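Local structure of deferrochelatase (Vibrio cholerae, 5DE0) at residues K6-I11 / A291-L297; E14-L20 / C102-H107; W67-M72 / E299-K303; P76-D80 / H254-N258. The protein binds heme b and, as a member of the dye-decolorizing (DyP-type) peroxidase family, probably acts as a heme peroxidase. One frame throughout, in Å; residues are numbered along the deposited sequence.

Contact 1: K6-I11 / A291-L297; sequences KSQTAI and APSQVML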
loop_
_atom_site.group_PDB
_atom_site.type_symbol
_atom_site.label_atom_id
_atom_site.label_comp_id
_atom_site.label_asym_id
_atom_site.label_seq_id
_atom_site.Cartn_x
_atom_site.Cartn_y
_atom_site.Cartn_z
ATOM N N LYS B 6 -7.850 -30.297 -8.274
ATOM C CA LYS B 6 -8.239 -28.941 -7.901
ATOM C C LYS B 6 -7.045 -28.076 -7.520
ATOM O O LYS B 6 -6.343 -28.356 -6.548
ATOM C CB LYS B 6 -9.233 -28.967 -6.740
ATOM C CG LYS B 6 -10.668 -29.229 -7.146
ATOM C CD LYS B 6 -11.598 -29.052 -5.961
ATOM C CE LYS B 6 -13.051 -29.134 -6.390
ATOM N NZ LYS B 6 -13.376 -28.107 -7.418
ATOM N N SER B 7 -6.825 -27.017 -8.290
ATOM C CA SER B 7 -5.782 -26.045 -7.993
ATOM C C SER B 7 -6.207 -25.118 -6.859
ATOM O O SER B 7 -7.390 -25.044 -6.513
ATOM C CB SER B 7 -5.449 -25.225 -9.239
ATOM O OG SER B 7 -6.611 -24.591 -9.749
ATOM N N GLN B 8 -5.243 -24.407 -6.282
ATOM C CA GLN B 8 -5.552 -23.416 -5.257
ATOM C C GLN B 8 -6.231 -22.210 -5.906
ATOM O O GLN B 8 -5.916 -21.844 -7.040
ATOM C CB GLN B 8 -4.288 -23.011 -4.492
ATOM C CG GLN B 8 -3.633 -24.186 -3.764
ATOM C CD GLN B 8 -2.474 -23.778 -2.869
ATOM O OE1 GLN B 8 -2.647 -23.017 -1.919
ATOM N NE2 GLN B 8 -1.286 -24.295 -3.166
ATOM N N THR B 9 -7.163 -21.604 -5.176
ATOM C CA THR B 9 -8.124 -20.658 -5.743
ATOM C C THR B 9 -7.543 -19.407 -6.407
ATOM O O THR B 9 -8.244 -18.723 -7.147
ATOM C CB THR B 9 -9.107 -20.184 -4.661
ATOM O OG1 THR B 9 -8.384 -19.535 -3.607
ATOM C CG2 THR B 9 -9.886 -21.361 -4.093
ATOM N N ALA B 10 -6.276 -19.102 -6.147
ATOM C CA ALA B 10 -5.695 -17.858 -6.649
ATOM C C ALA B 10 -5.204 -17.961 -8.093
ATOM O O ALA B 10 -5.114 -16.954 -8.791
ATOM C CB ALA B 10 -4.552 -17.413 -5.742
ATOM N N ILE B 11 -4.907 -19.176 -8.538
ATOM C CA ILE B 11 -4.198 -19.386 -9.799
ATOM C C ILE B 11 -5.051 -19.168 -11.052
ATOM O O ILE B 11 -4.742 -18.311 -11.880
ATOM C CB ILE B 11 -3.606 -20.807 -9.853
ATOM C CG1 ILE B 11 -2.732 -21.059 -8.623
ATOM C CG2 ILE B 11 -2.804 -21.003 -11.128
ATOM C CD1 ILE B 11 -2.116 -22.437 -8.580
ATOM N N ALA B 291 3.313 -24.486 -6.358
ATOM C CA ALA B 291 2.052 -24.425 -5.639
ATOM C C ALA B 291 1.287 -25.718 -5.865
ATOM O O ALA B 291 0.764 -25.953 -6.952
ATOM C CB ALA B 291 1.233 -23.228 -6.084
ATOM N N PRO B 292 1.218 -26.568 -4.830
ATOM C CA PRO B 292 0.547 -27.861 -4.985
ATOM C C PRO B 292 -0.965 -27.702 -5.082
ATOM O O PRO B 292 -1.485 -26.610 -4.845
ATOM C CB PRO B 292 0.938 -28.613 -3.710
ATOM C CG PRO B 292 1.133 -27.537 -2.701
ATOM C CD PRO B 292 1.696 -26.358 -3.451
ATOM N N SER B 293 -1.659 -28.778 -5.437
ATOM C CA SER B 293 -3.114 -28.799 -5.404
ATOM C C SER B 293 -3.602 -28.603 -3.970
ATOM O O SER B 293 -2.815 -28.678 -3.024
ATOM C CB SER B 293 -3.644 -30.112 -5.977
ATOM O OG SER B 293 -3.060 -31.217 -5.310
ATOM N N GLN B 294 -4.895 -28.347 -3.811
ATOM C CA GLN B 294 -5.464 -28.143 -2.485
ATOM C C GLN B 294 -5.300 -29.389 -1.623
ATOM O O GLN B 294 -5.032 -29.298 -0.424
ATOM C CB GLN B 294 -6.942 -27.769 -2.583
ATOM C CG GLN B 294 -7.234 -26.595 -3.500
ATOM C CD GLN B 294 -8.667 -26.119 -3.383
ATOM O OE1 GLN B 294 -9.327 -26.350 -2.371
ATOM N NE2 GLN B 294 -9.158 -25.453 -4.422
ATOM N N VAL B 295 -5.455 -30.553 -2.248
ATOM C CA VAL B 295 -5.353 -31.826 -1.545
ATOM C C VAL B 295 -3.937 -32.077 -1.037
ATOM O O VAL B 295 -3.739 -32.373 0.141
ATOM C CB VAL B 295 -5.780 -33.002 -2.444
ATOM C CG1 VAL B 295 -5.540 -34.328 -1.738
ATOM C CG2 VAL B 295 -7.242 -32.862 -2.838
ATOM N N MET B 296 -2.956 -31.955 -1.925
ATOM C CA MET B 296 -1.563 -32.184 -1.553
ATOM C C MET B 296 -1.119 -31.217 -0.460
ATOM O O MET B 296 -0.390 -31.598 0.454
ATOM C CB MET B 296 -0.646 -32.058 -2.772
ATOM C CG MET B 296 0.835 -32.129 -2.426
ATOM S SD MET B 296 1.919 -32.238 -3.861
ATOM C CE MET B 296 1.495 -33.862 -4.484
ATOM N N LEU B 297 -1.573 -29.970 -0.554
ATOM C CA LEU B 297 -1.254 -28.954 0.442
ATOM C C LEU B 297 -1.680 -29.393 1.841
ATOM O O LEU B 297 -0.960 -29.180 2.815
ATOM C CB LEU B 297 -1.921 -27.623 0.084
ATOM C CG LEU B 297 -1.741 -26.483 1.091
ATOM C CD1 LEU B 297 -0.266 -26.166 1.286
ATOM C CD2 LEU B 297 -2.508 -25.242 0.651
HETATM O O HOH W 1 -2.528 -25.700 -6.959
#
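The first modelled residues, Lys-6 to Ile-11, run as an irregular segment past the point where strand 281-291 ends and helix 294-299 begins. The backbones come closest at Ser-7 and Ser-293, with 4.6 Å between their CA atoms. Gln-294 N, in the first turn of the helix and so without an acceptor inside it, donates to Lys-6 O (3.1 Å). Ser-293 is the N-cap: its OG takes a weak bond from Met-296 N at 3.5 Å, while Leu-297 N bonds to Ser-293 O at 3.1 Å. Both halves of a DyP peroxidase are ferredoxin-like, each with a four-stranded antiparallel sheet; here the start of the N-terminal half is tied to the last strand and last helix of the C-terminal half. Two glutamine side chains reach across in opposite directions. Gln-294 NE2 donates to Ser-7 O at 2.8 Å, and Gln-8 NE2 to Pro-292 O at 2.9 Å. The other end of the Gln-8 amide, OE1, accepts from Val-60 N on strand 57-62, so this one residue links that strand to the turn between strand 281-291 and helix 294-299. Water 1 sits between the segments, accepting from Gln-8 N (3.1 Å) and lying 2.5 Å from Pro-292 O. The one apolar pair is Ile-11 CD1 with Ala-291 CB at 4.3 Å; the methyl Leu-297 CD2 also packs against the amide oxygen Gln-8 OE1 at 3.4 Å.

Contact 2: E14-L20 / C102-H107; sequences EAGPFAL and CHATRH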
loop_
_atom_site.group_PDB
_atom_site.type_symbol
_atom_site.label_atom_id
_atom_site.label_comp_id
_atom_site.label_asym_id
_atom_site.label_seq_id
_atom_site.Cartn_x
_atom_site.Cartn_y
_atom_site.Cartn_z
ATOM N N GLU B 14 -8.968 -14.718 -13.036
ATOM C CA GLU B 14 -8.301 -13.473 -13.385
ATOM C C GLU B 14 -7.948 -12.717 -12.112
ATOM O O GLU B 14 -8.697 -12.755 -11.136
ATOM C CB GLU B 14 -9.190 -12.614 -14.287
ATOM C CG GLU B 14 -9.462 -13.215 -15.656
ATOM C CD GLU B 14 -8.302 -13.034 -16.613
ATOM O OE1 GLU B 14 -7.421 -12.192 -16.333
ATOM O OE2 GLU B 14 -8.272 -13.734 -17.646
ATOM N N ALA B 15 -6.805 -12.037 -12.122
ATOM C CA ALA B 15 -6.346 -11.297 -10.951
ATOM C C ALA B 15 -7.346 -10.220 -10.538
ATOM O O ALA B 15 -7.928 -9.543 -11.385
ATOM C CB ALA B 15 -4.986 -10.675 -11.222
ATOM N N GLY B 16 -7.549 -10.078 -9.232
ATOM C CA GLY B 16 -8.416 -9.040 -8.707
ATOM C C GLY B 16 -7.721 -7.693 -8.718
ATOM O O GLY B 16 -6.524 -7.618 -8.987
ATOM N N PRO B 17 -8.469 -6.618 -8.426
ATOM C CA PRO B 17 -7.959 -5.241 -8.389
ATOM C C PRO B 17 -6.802 -5.047 -7.406
ATOM O O PRO B 17 -6.029 -4.097 -7.546
ATOM C CB PRO B 17 -9.181 -4.428 -7.947
ATOM C CG PRO B 17 -10.345 -5.249 -8.347
ATOM C CD PRO B 17 -9.918 -6.673 -8.172
ATOM N N PHE B 18 -6.695 -5.935 -6.423
ATOM C CA PHE B 18 -5.638 -5.856 -5.420
ATOM C C PHE B 18 -5.054 -7.236 -5.158
ATOM O O PHE B 18 -5.766 -8.236 -5.229
ATOM C CB PHE B 18 -6.170 -5.264 -4.114
ATOM C CG PHE B 18 -6.883 -3.959 -4.290
ATOM C CD1 PHE B 18 -6.184 -2.765 -4.249
ATOM C CD2 PHE B 18 -8.254 -3.924 -4.501
ATOM C CE1 PHE B 18 -6.840 -1.555 -4.412
ATOM C CE2 PHE B 18 -8.915 -2.720 -4.665
ATOM C CZ PHE B 18 -8.207 -1.533 -4.619
ATOM N N ALA B 19 -3.765 -7.291 -4.846
ATOM C CA ALA B 19 -3.115 -8.571 -4.594
ATOM C C ALA B 19 -2.047 -8.483 -3.508
ATOM O O ALA B 19 -1.449 -7.431 -3.284
ATOM C CB ALA B 19 -2.509 -9.112 -5.876
ATOM N N LEU B 20 -1.821 -9.606 -2.834
ATOM C CA LEU B 20 -0.767 -9.711 -1.836
ATOM C C LEU B 20 0.253 -10.767 -2.243
ATOM O O LEU B 20 -0.105 -11.903 -2.549
ATOM C CB LEU B 20 -1.350 -10.055 -0.465
ATOM C CG LEU B 20 -0.331 -10.459 0.603
ATOM C CD1 LEU B 20 0.611 -9.307 0.908
ATOM C CD2 LEU B 20 -1.032 -10.939 1.864
ATOM N N CYS B 102 -2.223 -13.902 -2.617
ATOM C CA CYS B 102 -3.651 -13.624 -2.523
ATOM C C CYS B 102 -4.042 -12.497 -3.472
ATOM O O CYS B 102 -3.241 -11.604 -3.739
ATOM C CB CYS B 102 -4.036 -13.242 -1.090
ATOM S SG CYS B 102 -3.566 -14.431 0.186
ATOM N N HIS B 103 -5.270 -12.539 -3.982
ATOM C CA HIS B 103 -5.825 -11.396 -4.699
ATOM C C HIS B 103 -7.331 -11.314 -4.470
ATOM O O HIS B 103 -8.006 -12.338 -4.372
ATOM C CB HIS B 103 -5.497 -11.461 -6.200
ATOM C CG HIS B 103 -6.066 -12.654 -6.907
ATOM N ND1 HIS B 103 -7.389 -12.737 -7.284
ATOM C CD2 HIS B 103 -5.483 -13.802 -7.325
ATOM C CE1 HIS B 103 -7.599 -13.890 -7.894
ATOM N NE2 HIS B 103 -6.459 -14.555 -7.931
ATOM N N ALA B 104 -7.846 -10.092 -4.373
ATOM C CA ALA B 104 -9.255 -9.873 -4.055
ATOM C C ALA B 104 -9.762 -8.555 -4.631
ATOM O O ALA B 104 -9.001 -7.791 -5.224
ATOM C CB ALA B 104 -9.465 -9.904 -2.547
ATOM N N THR B 105 -11.052 -8.289 -4.445
ATOM C CA THR B 105 -11.662 -7.066 -4.957
ATOM C C THR B 105 -11.500 -5.913 -3.971
ATOM O O THR B 105 -11.925 -4.790 -4.244
ATOM C CB THR B 105 -13.163 -7.261 -5.264
ATOM O OG1 THR B 105 -13.860 -7.619 -4.066
ATOM C CG2 THR B 105 -13.357 -8.355 -6.304
ATOM N N ARG B 106 -10.884 -6.195 -2.827
ATOM C CA ARG B 106 -10.604 -5.158 -1.838
ATOM C C ARG B 106 -9.239 -5.375 -1.192
ATOM O O ARG B 106 -8.766 -6.507 -1.068
ATOM C CB ARG B 106 -11.709 -5.107 -0.775
ATOM C CG ARG B 106 -12.233 -6.466 -0.348
ATOM C CD ARG B 106 -13.508 -6.340 0.481
ATOM N NE ARG B 106 -13.260 -5.798 1.814
ATOM C CZ ARG B 106 -14.131 -5.862 2.817
ATOM N NH1 ARG B 106 -15.308 -6.448 2.639
ATOM N NH2 ARG B 106 -13.828 -5.345 4.000
ATOM N N HIS B 107 -8.613 -4.278 -0.782
ATOM C CA HIS B 107 -7.241 -4.300 -0.290
ATOM C C HIS B 107 -7.134 -4.722 1.174
ATOM O O HIS B 107 -6.218 -5.457 1.545
ATOM C CB HIS B 107 -6.603 -2.920 -0.484
ATOM C CG HIS B 107 -5.268 -2.766 0.176
ATOM N ND1 HIS B 107 -4.085 -3.080 -0.458
ATOM C CD2 HIS B 107 -4.928 -2.329 1.411
ATOM C CE1 HIS B 107 -3.074 -2.844 0.360
ATOM N NE2 HIS B 107 -3.559 -2.388 1.501
#
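Four main-chain hydrogen bonds pair the start of strand 18-26 with the end of strand 98-104, antiparallel at 162°. Phe-18 and Ala-104 exchange two (Phe-18 N to Ala-104 O, 3.2 Å; Ala-104 N to Phe-18 O, 2.9 Å), as do Leu-20 and Cys-102 (Leu-20 N to Cys-102 O, 2.6 Å; Cys-102 N to Leu-20 O, 2.9 Å). Between them Ala-19 and His-103 form a non-hydrogen-bonded pair. CH-pi contacts extend the pairing into the loops: Ala-15 CA sits 4.1 Å from the centroid of the His-103 ring, and His-107 CB 4.1 Å from that of Phe-18. Apolar contact joins Leu-20 CB to Cys-102 CB (4.2 Å). These are the two central strands of the N-terminal ferredoxin-like sheet. Its Ala-19 and His-103 face meets strand 232-239 of the other half through Leu-236 and His-234. On the opposite face Leu-20 and Cys-102 pack on helix 108-117, while Phe-18 also meets Phe-18 of the second subunit.

Contact 3: W67-M72 / E299-K303; sequences WSHFEM and ELTLK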
loop_
_atom_site.group_PDB
_atom_site.type_symbol
_atom_site.label_atom_id
_atom_site.label_comp_id
_atom_site.label_asym_id
_atom_site.label_seq_id
_atom_site.Cartn_x
_atom_site.Cartn_y
_atom_site.Cartn_z
ATOM N N TRP B 67 11.205 -27.645 0.276
ATOM C CA TRP B 67 10.471 -28.853 -0.066
ATOM C C TRP B 67 11.187 -30.105 0.444
ATOM O O TRP B 67 10.568 -31.155 0.603
ATOM C CB TRP B 67 10.254 -28.941 -1.578
ATOM C CG TRP B 67 9.047 -29.756 -1.938
ATOM C CD1 TRP B 67 8.937 -31.115 -1.906
ATOM C CD2 TRP B 67 7.770 -29.264 -2.370
ATOM N NE1 TRP B 67 7.678 -31.502 -2.291
ATOM C CE2 TRP B 67 6.941 -30.384 -2.581
ATOM C CE3 TRP B 67 7.251 -27.988 -2.597
ATOM C CZ2 TRP B 67 5.613 -30.260 -3.013
ATOM C CZ3 TRP B 67 5.944 -27.869 -3.022
ATOM C CH2 TRP B 67 5.138 -28.995 -3.227
ATOM N N SER B 68 12.486 -29.991 0.702
ATOM C CA SER B 68 13.256 -31.103 1.236
ATOM C C SER B 68 12.715 -31.543 2.591
ATOM O O SER B 68 12.774 -32.722 2.935
ATOM C CB SER B 68 14.723 -30.716 1.356
ATOM O OG SER B 68 15.275 -30.476 0.080
ATOM N N HIS B 69 12.194 -30.585 3.352
ATOM C CA HIS B 69 11.619 -30.851 4.662
ATOM C C HIS B 69 10.363 -31.720 4.578
ATOM O O HIS B 69 9.965 -32.337 5.564
ATOM C CB HIS B 69 11.290 -29.533 5.364
ATOM C CG HIS B 69 12.493 -28.730 5.754
ATOM N ND1 HIS B 69 13.341 -28.158 4.829
ATOM C CD2 HIS B 69 12.983 -28.394 6.970
ATOM C CE1 HIS B 69 14.305 -27.508 5.460
ATOM N NE2 HIS B 69 14.108 -27.636 6.761
ATOM N N PHE B 70 9.743 -31.764 3.402
ATOM C CA PHE B 70 8.510 -32.527 3.208
ATOM C C PHE B 70 8.769 -34.019 3.033
ATOM O O PHE B 70 9.831 -34.420 2.565
ATOM C CB PHE B 70 7.742 -31.999 1.995
ATOM C CG PHE B 70 7.111 -30.659 2.215
ATOM C CD1 PHE B 70 6.567 -30.321 3.450
ATOM C CD2 PHE B 70 7.071 -29.727 1.192
ATOM C CE1 PHE B 70 5.987 -29.074 3.651
ATOM C CE2 PHE B 70 6.495 -28.485 1.390
ATOM C CZ PHE B 70 5.955 -28.158 2.619
ATOM N N GLU B 71 7.793 -34.837 3.417
ATOM C CA GLU B 71 7.855 -36.272 3.168
ATOM C C GLU B 71 7.546 -36.551 1.704
ATOM O O GLU B 71 8.172 -37.408 1.077
ATOM C CB GLU B 71 6.874 -37.030 4.066
ATOM C CG GLU B 71 7.241 -37.022 5.547
ATOM C CD GLU B 71 6.273 -37.836 6.389
ATOM O OE1 GLU B 71 5.231 -38.261 5.847
ATOM O OE2 GLU B 71 6.553 -38.054 7.588
ATOM N N MET B 72 6.561 -35.829 1.175
ATOM C CA MET B 72 6.209 -35.902 -0.238
ATOM C C MET B 72 7.408 -35.546 -1.114
ATOM O O MET B 72 8.123 -34.581 -0.847
ATOM C CB MET B 72 5.026 -34.975 -0.541
ATOM C CG MET B 72 4.831 -34.657 -2.018
ATOM S SD MET B 72 4.575 -36.115 -3.055
ATOM C CE MET B 72 3.109 -36.817 -2.302
ATOM N N GLU B 299 -2.043 -32.453 2.705
ATOM C CA GLU B 299 -1.432 -33.752 2.976
ATOM C C GLU B 299 0.074 -33.660 3.191
ATOM O O GLU B 299 0.726 -34.662 3.480
ATOM C CB GLU B 299 -1.726 -34.730 1.833
ATOM C CG GLU B 299 -3.188 -35.125 1.705
ATOM C CD GLU B 299 -3.694 -35.912 2.900
ATOM O OE1 GLU B 299 -2.866 -36.520 3.614
ATOM O OE2 GLU B 299 -4.922 -35.925 3.128
ATOM N N LEU B 300 0.629 -32.463 3.037
ATOM C CA LEU B 300 2.063 -32.263 3.225
ATOM C C LEU B 300 2.447 -32.455 4.684
ATOM O O LEU B 300 1.781 -31.947 5.582
ATOM C CB LEU B 300 2.486 -30.869 2.753
ATOM C CG LEU B 300 2.551 -30.646 1.242
ATOM C CD1 LEU B 300 2.844 -29.185 0.925
ATOM C CD2 LEU B 300 3.592 -31.556 0.609
ATOM N N THR B 301 3.522 -33.197 4.920
ATOM C CA THR B 301 4.007 -33.424 6.276
ATOM C C THR B 301 5.530 -33.368 6.332
ATOM O O THR B 301 6.211 -33.747 5.377
ATOM C CB THR B 301 3.529 -34.786 6.835
ATOM O OG1 THR B 301 3.706 -35.801 5.839
ATOM C CG2 THR B 301 2.061 -34.719 7.234
ATOM N N LEU B 302 6.059 -32.893 7.456
ATOM C CA LEU B 302 7.502 -32.808 7.642
ATOM C C LEU B 302 8.103 -34.178 7.944
ATOM O O LEU B 302 7.397 -35.097 8.362
ATOM C CB LEU B 302 7.839 -31.824 8.760
ATOM C CG LEU B 302 7.439 -30.370 8.506
ATOM C CD1 LEU B 302 7.702 -29.528 9.738
ATOM C CD2 LEU B 302 8.179 -29.803 7.305
ATOM N N LYS B 303 9.408 -34.309 7.729
ATOM C CA LYS B 303 10.087 -35.581 7.927
ATOM C C LYS B 303 10.861 -35.591 9.241
ATOM O O LYS B 303 10.837 -36.582 9.977
ATOM C CB LYS B 303 11.024 -35.871 6.754
ATOM C CG LYS B 303 12.234 -34.950 6.681
ATOM C CD LYS B 303 12.802 -34.888 5.268
ATOM C CE LYS B 303 13.107 -36.270 4.710
ATOM N NZ LYS B 303 13.616 -36.201 3.312
#
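Leu-300 is the apolar centre, pointing at the loop that follows helix 64-67. Its CD1 lies over the face of the Phe-70 ring, 4.0 Å from the centroid, a CH-pi contact, while CD2 touches Met-72 CB at 3.9 Å and Trp-67 CZ2 at 4.3 Å. Leu-302 adds a second apolar patch, its CD2 3.7 Å from His-69 CB and 4.2 Å from Phe-70 CD1. Beyond the segments, helix 30-38 closes over this patch with His-30, Ala-31 and Leu-34, and the rings of Phe-62 and Phe-66 meet Phe-70 edge-to-face. Further out the backbones join in a single bridge between Phe-70 and Leu-302: Glu-71 N donates to Thr-301 O (2.7 Å) and Lys-303 N to His-69 O (3.0 Å). The type I turn from Trp-67, closed by Phe-70 N to Trp-67 O at 3.0 Å, ends on the bridged residue, Phe-70. At the exposed rim Thr-301 OG1 gives a weak hydrogen bond to Glu-71 OE1 at 2.9 Å, and the aliphatic part of Lys-303 lies along the loop, with CD 3.2 Å from Ser-68 O. The last modelled residues of the C-terminal half are thus held against the N-terminal half by Leu-300, which is buried, by Leu-302 and by main-chain bonds, and the charged groups of Glu-71 and Lys-303 form no salt bridge with each other.

Contact 4: P76-D80 / H254-N258; sequences PELID and HTLHN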
loop_
_atom_site.group_PDB
_atom_site.type_symbol
_atom_site.label_atom_id
_atom_site.label_comp_id
_atom_site.label_asym_id
_atom_site.label_seq_id
_atom_site.Cartn_x
_atom_site.Cartn_y
_atom_site.Cartn_z
ATOM N N PRO B 76 9.385 -32.739 -10.181
ATOM C CA PRO B 76 10.513 -33.091 -11.054
ATOM C C PRO B 76 11.338 -31.889 -11.519
ATOM O O PRO B 76 12.564 -31.981 -11.595
ATOM C CB PRO B 76 9.829 -33.762 -12.253
ATOM C CG PRO B 76 8.572 -34.333 -11.701
ATOM C CD PRO B 76 8.120 -33.331 -10.651
ATOM N N GLU B 77 10.671 -30.777 -11.813
ATOM C CA GLU B 77 11.338 -29.618 -12.402
ATOM C C GLU B 77 11.653 -28.516 -11.389
ATOM O O GLU B 77 12.261 -27.503 -11.736
ATOM C CB GLU B 77 10.481 -29.038 -13.531
ATOM C CG GLU B 77 10.010 -30.062 -14.549
ATOM C CD GLU B 77 9.247 -29.426 -15.692
ATOM O OE1 GLU B 77 9.666 -28.349 -16.161
ATOM O OE2 GLU B 77 8.220 -29.998 -16.115
ATOM N N LEU B 78 11.236 -28.705 -10.141
ATOM C CA LEU B 78 11.454 -27.693 -9.110
ATOM C C LEU B 78 12.934 -27.555 -8.761
ATOM O O LEU B 78 13.566 -28.509 -8.308
ATOM C CB LEU B 78 10.645 -28.022 -7.851
ATOM C CG LEU B 78 10.758 -27.024 -6.692
ATOM C CD1 LEU B 78 10.349 -25.625 -7.132
ATOM C CD2 LEU B 78 9.914 -27.478 -5.511
ATOM N N ILE B 79 13.481 -26.364 -8.988
ATOM C CA ILE B 79 14.880 -26.074 -8.690
ATOM C C ILE B 79 15.017 -24.725 -7.996
ATOM O O ILE B 79 14.057 -23.957 -7.917
ATOM C CB ILE B 79 15.751 -26.054 -9.966
ATOM C CG1 ILE B 79 15.344 -24.887 -10.870
ATOM C CG2 ILE B 79 15.659 -27.375 -10.714
ATOM C CD1 ILE B 79 16.223 -24.717 -12.091
ATOM N N ASP B 80 16.216 -24.435 -7.497
ATOM C CA ASP B 80 16.513 -23.113 -6.962
ATOM C C ASP B 80 16.549 -22.100 -8.097
ATOM O O ASP B 80 16.967 -22.422 -9.207
ATOM C CB ASP B 80 17.848 -23.109 -6.211
ATOM C CG ASP B 80 17.760 -23.789 -4.860
ATOM O OD1 ASP B 80 16.712 -24.399 -4.564
ATOM O OD2 ASP B 80 18.745 -23.720 -4.095
ATOM N N HIS B 254 2.613 -24.941 -16.092
ATOM C CA HIS B 254 2.605 -26.389 -15.911
ATOM C C HIS B 254 4.016 -26.963 -15.954
ATOM O O HIS B 254 4.254 -28.088 -15.516
ATOM C CB HIS B 254 1.735 -27.058 -16.979
ATOM C CG HIS B 254 2.325 -27.013 -18.355
ATOM N ND1 HIS B 254 2.121 -25.957 -19.218
ATOM C CD2 HIS B 254 3.111 -27.893 -19.020
ATOM C CE1 HIS B 254 2.756 -26.189 -20.352
ATOM N NE2 HIS B 254 3.365 -27.358 -20.258
ATOM N N THR B 255 4.947 -26.182 -16.490
ATOM C CA THR B 255 6.347 -26.579 -16.544
ATOM C C THR B 255 7.247 -25.382 -16.263
ATOM O O THR B 255 7.011 -24.281 -16.756
ATOM C CB THR B 255 6.715 -27.198 -17.911
ATOM O OG1 THR B 255 8.131 -27.398 -17.983
ATOM C CG2 THR B 255 6.279 -26.293 -19.055
ATOM N N LEU B 256 8.279 -25.605 -15.456
ATOM C CA LEU B 256 9.208 -24.544 -15.087
ATOM C C LEU B 256 10.106 -24.179 -16.266
ATOM O O LEU B 256 10.763 -23.138 -16.266
ATOM C CB LEU B 256 10.047 -24.976 -13.880
ATOM C CG LEU B 256 10.964 -23.948 -13.213
ATOM C CD1 LEU B 256 10.839 -24.041 -11.700
ATOM C CD2 LEU B 256 12.410 -24.151 -13.645
ATOM N N HIS B 257 10.115 -25.046 -17.273
ATOM C CA HIS B 257 10.944 -24.864 -18.459
ATOM C C HIS B 257 10.669 -23.540 -19.169
ATOM O O HIS B 257 11.590 -22.898 -19.674
ATOM C CB HIS B 257 10.728 -26.030 -19.429
ATOM C CG HIS B 257 11.568 -25.956 -20.663
ATOM N ND1 HIS B 257 12.941 -26.087 -20.639
ATOM C CD2 HIS B 257 11.232 -25.766 -21.960
ATOM C CE1 HIS B 257 13.413 -25.980 -21.868
ATOM N NE2 HIS B 257 12.396 -25.785 -22.689
ATOM N N ASN B 258 9.402 -23.137 -19.199
ATOM C CA ASN B 258 9.006 -21.888 -19.841
ATOM C C ASN B 258 9.606 -20.667 -19.157
ATOM O O ASN B 258 10.051 -19.736 -19.824
ATOM C CB ASN B 258 7.483 -21.771 -19.876
ATOM C CG ASN B 258 6.847 -22.770 -20.820
ATOM O OD1 ASN B 258 7.522 -23.652 -21.354
ATOM N ND2 ASN B 258 5.543 -22.643 -21.028
#
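His-254, just after strand 247-253, barely takes part: its ring belongs to another neighbour, ND1 bonding to Val-160 O, and its O stays 4.4 Å from Glu-77 OE2. Thr-255 makes the main link. Its OG1 donates to Glu-77 OE1 at 2.6 Å and in turn accepts from His-257 N at 3.2 Å, a capping bond at the turn into helix 257-266. The carboxylate thus extends the cap from outside the helix. At Leu-256 the main chain adds a weak bond from N to the same Glu-77 OE1 (3.2 Å, 126° at the hydrogen). The Leu-256 side chain points at the 76-80 loop, and its CD2 meets Ile-79 CG1 at 4.1 Å. His-257 approaches Glu-77 OE1 with its N (3.5 Å) and CB (4.1 Å), while its ring leads away from the loop. The joint links the N-terminal half, through the loop between helix 64-67 and strand 84-86, to the strand-to-helix connection of the C-terminal ferredoxin-like half. Strands 172-181 and 281-291 lie against it: Tyr-173 and Tyr-288 both touch Leu-256, Tyr-288 also touches Ile-79, and Tyr-173 OH takes a hydrogen bond from Glu-77 N.

Overall arrangement
Contacts 1, 3 and 4 join the two halves of the chain, whereas contact 2 lies within the N-terminal sheet. Contact 1 is the buried one, relying on amide groups and main-chain carbonyls; contact 4 is at the surface and turns on one carboxylate. Contacts 2 and 3 are partly buried, the first regular strand pairing, the second leucines around aromatic rings with a polar rim. Contacts 1 and 3 share helix 294-299, at its start and at its end, and meet where Met-296 packs on Trp-67 and Met-72. Trp-67 also reaches Leu-78 of contact 4, while His-103 NE2 of contact 2 probably bonds to Ala-10 O of contact 1. Contacts 2 and 4 lie on opposite sides of the chain's centre.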